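Local coordinates for DegV family protein (Thermus thermophilus, PDB 2DT8) that binds fatty acids such as palmitic acid and, as a DegV family protein, probably takes part in lipid binding or transfer, at residues Phe154-Val159 with Val187-Glu192. Sequence-based numbering, arbitrary orientation.
Sequences FVRFSV and VLTLKE. With PLM (palmitic acid), chain C.
Chi1 of Phe157 (68°) sets CG between its backbone N and carbonyl carbon, and the ring lies against Leu188, while Thr189, its OG1 anti to the backbone N (chi1 -174°), turns its hydroxyl to the carbonyl of Val155. Leu188 CB lies over one face of the Phe157 ring, offset toward the rim and 3.8 Å from the ring centroid, a CH-pi contact. Leu188 CD1 also touches Phe157 CE2 and CZ. Over the opposite face, CD of palmitic acid sits above the ring centre, 3.8 Å from the plane, so the aromatic ring is sandwiched between strand 187-191 and the lipid tail. Leu190 CD1 touches both Phe157 CE1 and the palmitate chain, and Val155 CG2 approaches the terminal methyl, PLM CG, at 4.0 Å.

The backbones pair through a single antiparallel bridge: Leu188 N gives a nearly straight bond of 2.7 Å to Phe157 O, and Phe157 N returns one of 3.0 Å to Leu188 O. With the strand directions at 143°, pairing stops there, and beyond it Thr189 OG1 donates to Val155 O over 2.8 Å. That oxygen also accepts from Arg156 NH1, at 2.9 Å, from the other face of the carbonyl plane. Arg156 NH2 and Lys191 NZ both donate to one water, which bridges two probably like-charged groups.

On its far side, strand 154-158 bonds to strand 273-279, so the bridge joins the edge of that four-stranded sheet to the hairpin of strands 185-191 and 194-201. The chemistry is divided accordingly: two donors hold Val155 O, buried Leu190 N has no partner in the model, and Phe157, Leu190 and Val155 meet the tail with carbon atoms, consistent with apolar binding of that end; Ser93 OG and Thr61 OG1 hydrogen-bond the fatty acid elsewhere.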
ATOM      1  N   PHE A 154     -10.543   5.469   0.785  1.00  5.49           N
ATOM      2  CA  PHE A 154     -11.277   4.232   0.656  1.00  5.31           C
ATOM      3  C   PHE A 154     -10.365   3.072   0.316  1.00  4.07           C
ATOM      4  O   PHE A 154      -9.402   3.241  -0.421  1.00  5.53           O
ATOM      5  CB  PHE A 154     -12.295   4.387  -0.476  1.00  4.57           C
ATOM      6  CG  PHE A 154     -13.110   3.164  -0.732  1.00  7.28           C
ATOM      7  CD1 PHE A 154     -14.247   2.916   0.020  1.00  7.57           C
ATOM      8  CD2 PHE A 154     -12.732   2.249  -1.716  1.00  7.63           C
ATOM      9  CE1 PHE A 154     -15.012   1.771  -0.203  1.00  9.67           C
ATOM     10  CE2 PHE A 154     -13.492   1.103  -1.940  1.00  8.13           C
ATOM     11  CZ  PHE A 154     -14.629   0.869  -1.184  1.00  8.60           C
ATOM     12  N   VAL A 155     -10.671   1.909   0.878  1.00  4.58           N
ATOM     13  CA  VAL A 155      -9.941   0.697   0.542  1.00  3.82           C
ATOM     14  C   VAL A 155     -10.755  -0.556   0.823  1.00  4.41           C
ATOM     15  O   VAL A 155     -11.389  -0.688   1.870  1.00  4.24           O
ATOM     16  CB  VAL A 155      -8.554   0.579   1.262  1.00  3.68           C
ATOM     17  CG1 VAL A 155      -8.696   0.762   2.770  1.00  6.89           C
ATOM     18  CG2 VAL A 155      -7.927  -0.795   0.944  1.00  7.05           C
ATOM     19  N   ARG A 156     -10.773  -1.453  -0.160  1.00  5.14           N
ATOM     20  CA  ARG A 156     -11.423  -2.744  -0.020  1.00  4.43           C
ATOM     21  C   ARG A 156     -10.569  -3.746  -0.766  1.00  4.47           C
ATOM     22  O   ARG A 156     -10.025  -3.443  -1.827  1.00  4.46           O
ATOM     23  CB  ARG A 156     -12.823  -2.761  -0.644  1.00  5.74           C
ATOM     24  CG  ARG A 156     -13.900  -2.068   0.168  1.00  5.31           C
ATOM     25  CD  ARG A 156     -14.155  -2.762   1.499  1.00  5.58           C
ATOM     26  NE  ARG A 156     -15.288  -2.163   2.210  1.00  8.49           N
ATOM     27  CZ  ARG A 156     -15.240  -1.009   2.870  1.00  6.60           C
ATOM     28  NH1 ARG A 156     -14.117  -0.307   2.924  1.00  8.75           N
ATOM     29  NH2 ARG A 156     -16.326  -0.545   3.485  1.00 11.40           N
ATOM     30  N   PHE A 157     -10.441  -4.938  -0.206  1.00  3.61           N
ATOM     31  CA  PHE A 157      -9.711  -5.991  -0.897  1.00  4.07           C
ATOM     32  C   PHE A 157     -10.194  -7.351  -0.440  1.00  4.29           C
ATOM     33  O   PHE A 157     -10.849  -7.483   0.597  1.00  6.24           O
ATOM     34  CB  PHE A 157      -8.182  -5.874  -0.704  1.00  5.35           C
ATOM     35  CG  PHE A 157      -7.697  -6.136   0.703  1.00  4.78           C
ATOM     36  CD1 PHE A 157      -7.787  -5.153   1.692  1.00  5.38           C
ATOM     37  CD2 PHE A 157      -7.088  -7.349   1.024  1.00  5.19           C
ATOM     38  CE1 PHE A 157      -7.264  -5.377   2.976  1.00  6.86           C
ATOM     39  CE2 PHE A 157      -6.565  -7.584   2.303  1.00  5.79           C
ATOM     40  CZ  PHE A 157      -6.655  -6.591   3.285  1.00  3.96           C
ATOM     41  N   SER A 158      -9.914  -8.359  -1.258  1.00  5.19           N
ATOM     42  CA  SER A 158     -10.253  -9.736  -0.925  1.00  3.76           C
ATOM     43  C   SER A 158      -8.976 -10.552  -1.106  1.00  6.92           C
ATOM     44  O   SER A 158      -8.012 -10.090  -1.733  1.00  6.21           O
ATOM     45  CB  SER A 158     -11.361 -10.253  -1.843  1.00  4.28           C
ATOM     46  OG  SER A 158     -11.836 -11.520  -1.410  1.00  8.43           O
ATOM     47  N   VAL A 159      -8.969 -11.757  -0.536  1.00  6.57           N
ATOM     48  CA  VAL A 159      -7.822 -12.662  -0.592  1.00  7.28           C
ATOM     49  C   VAL A 159      -8.327 -14.089  -0.766  1.00  7.46           C
ATOM     50  O   VAL A 159      -9.464 -14.392  -0.405  1.00  8.03           O
ATOM     51  CB  VAL A 159      -6.988 -12.595   0.714  1.00  5.52           C
ATOM     52  CG1 VAL A 159      -6.334 -11.231   0.852  1.00  6.99           C
ATOM     53  CG2 VAL A 159      -7.881 -12.852   1.928  1.00  7.36           C
ATOM     54  N   VAL A 187     -14.175  -9.866   2.500  1.00  7.46           N
ATOM     55  CA  VAL A 187     -13.969  -8.516   1.996  1.00  6.62           C
ATOM     56  C   VAL A 187     -13.357  -7.786   3.180  1.00  7.53           C
ATOM     57  O   VAL A 187     -13.926  -7.755   4.278  1.00  7.28           O
ATOM     58  CB  VAL A 187     -15.282  -7.861   1.550  1.00  7.95           C
ATOM     59  CG1 VAL A 187     -15.014  -6.434   1.086  1.00  9.34           C
ATOM     60  CG2 VAL A 187     -15.888  -8.677   0.404  1.00  9.59           C
ATOM     61  N   LEU A 188     -12.182  -7.221   2.954  1.00  4.59           N
ATOM     62  CA  LEU A 188     -11.435  -6.559   4.016  1.00  5.21           C
ATOM     63  C   LEU A 188     -11.145  -5.091   3.739  1.00  5.85           C
ATOM     64  O   LEU A 188     -11.264  -4.620   2.612  1.00  5.18           O
ATOM     65  CB  LEU A 188     -10.106  -7.296   4.215  1.00  6.01           C
ATOM     66  CG  LEU A 188     -10.212  -8.809   4.447  1.00  7.55           C
ATOM     67  CD1 LEU A 188      -8.823  -9.389   4.668  1.00 12.49           C
ATOM     68  CD2 LEU A 188     -11.100  -9.092   5.643  1.00 11.95           C
ATOM     69  N   THR A 189     -10.742  -4.377   4.786  1.00  3.69           N
ATOM     70  CA  THR A 189     -10.397  -2.961   4.666  1.00  3.83           C
ATOM     71  C   THR A 189      -9.328  -2.670   5.717  1.00  6.67           C
ATOM     72  O   THR A 189      -8.763  -3.592   6.314  1.00  6.15           O
ATOM     73  CB  THR A 189     -11.662  -2.059   4.890  1.00  4.89           C
ATOM     74  OG1 THR A 189     -11.339  -0.684   4.629  1.00  6.22           O
ATOM     75  CG2 THR A 189     -12.181  -2.188   6.318  1.00  7.48           C
ATOM     76  N   LEU A 190      -9.003  -1.395   5.889  1.00  5.75           N
ATOM     77  CA  LEU A 190      -8.070  -0.978   6.927  1.00  6.74           C
ATOM     78  C   LEU A 190      -8.704   0.210   7.633  1.00  6.00           C
ATOM     79  O   LEU A 190      -9.336   1.049   6.994  1.00  7.58           O
ATOM     80  CB  LEU A 190      -6.714  -0.543   6.353  1.00  5.71           C
ATOM     81  CG  LEU A 190      -5.731  -1.651   5.961  1.00  7.33           C
ATOM     82  CD1 LEU A 190      -5.991  -2.082   4.537  1.00 10.76           C
ATOM     83  CD2 LEU A 190      -4.299  -1.142   6.100  1.00 11.09           C
ATOM     84  N   LYS A 191      -8.569   0.261   8.951  1.00  7.79           N
ATOM     85  CA  LYS A 191      -9.075   1.385   9.733  1.00  6.87           C
ATOM     86  C   LYS A 191      -7.955   1.715  10.705  1.00  5.40           C
ATOM     87  O   LYS A 191      -7.417   0.825  11.361  1.00  6.73           O
ATOM     88  CB  LYS A 191     -10.356   1.013  10.491  1.00  8.16           C
ATOM     89  CG  LYS A 191     -11.537   0.726   9.568  1.00 10.10           C
ATOM     90  CD  LYS A 191     -11.927   1.961   8.755  1.00 12.69           C
ATOM     91  CE  LYS A 191     -12.984   1.614   7.714  1.00 16.70           C
ATOM     92  NZ  LYS A 191     -13.440   2.813   6.957  1.00 18.25           N
ATOM     93  N   GLU A 192      -7.642   2.908  10.771  1.00  6.99           N
ATOM     94  CA  GLU A 192      -6.560   3.346  11.634  1.00  8.57           C
ATOM     95  C   GLU A 192      -5.227   2.629  11.406  1.00  9.12           C
ATOM     96  O   GLU A 192      -4.424   2.454  12.311  1.00 10.12           O
ATOM     97  CB  GLU A 192      -7.004   3.302  13.093  1.00 10.50           C
ATOM     98  CG  GLU A 192      -8.038   4.360  13.413  1.00 19.80           C
ATOM     99  CD  GLU A 192      -7.496   5.763  13.189  1.00 26.02           C
ATOM    100  OE1 GLU A 192      -6.409   6.078  13.724  1.00 30.27           O
ATOM    101  OE2 GLU A 192      -8.153   6.553  12.476  1.00 33.30           O
TER
HETATM  102  C1  PLM C 701       7.794  -5.685   7.405  1.00  8.51           C
HETATM  103  O1  PLM C 701       7.960  -4.695   8.285  1.00  9.55           O
HETATM  104  O2  PLM C 701       8.415  -6.717   7.541  1.00  8.95           O
HETATM  105  C2  PLM C 701       6.829  -5.513   6.249  1.00  9.45           C
HETATM  106  C3  PLM C 701       5.413  -5.857   6.726  1.00  8.22           C
HETATM  107  C4  PLM C 701       4.421  -5.741   5.567  1.00  7.58           C
HETATM  108  C5  PLM C 701       3.016  -6.048   6.082  1.00  7.98           C
HETATM  109  C6  PLM C 701       1.989  -5.846   4.969  1.00  7.17           C
HETATM  110  C7  PLM C 701       0.615  -6.199   5.503  1.00  7.63           C
HETATM  111  C8  PLM C 701      -0.443  -5.817   4.495  1.00 13.36           C
HETATM  112  C9  PLM C 701      -1.801  -5.872   5.191  1.00 15.61           C
HETATM  113  CA  PLM C 701      -2.895  -6.094   4.166  1.00 21.35           C
HETATM  114  CB  PLM C 701      -3.289  -4.742   3.601  1.00 17.45           C
HETATM  115  CC  PLM C 701      -2.818  -4.653   2.161  1.00 18.93           C
HETATM  116  CD  PLM C 701      -4.007  -4.336   1.274  1.00 18.40           C
HETATM  117  CE  PLM C 701      -3.572  -4.428  -0.187  1.00 18.02           C
HETATM  118  CF  PLM C 701      -4.786  -4.221  -1.104  1.00 20.33           C
HETATM  119  CG  PLM C 701      -5.111  -2.730  -1.200  1.00 21.36           C
HETATM  120  O   HOH W   1     -15.603   1.726   5.207  1.00 16.79           O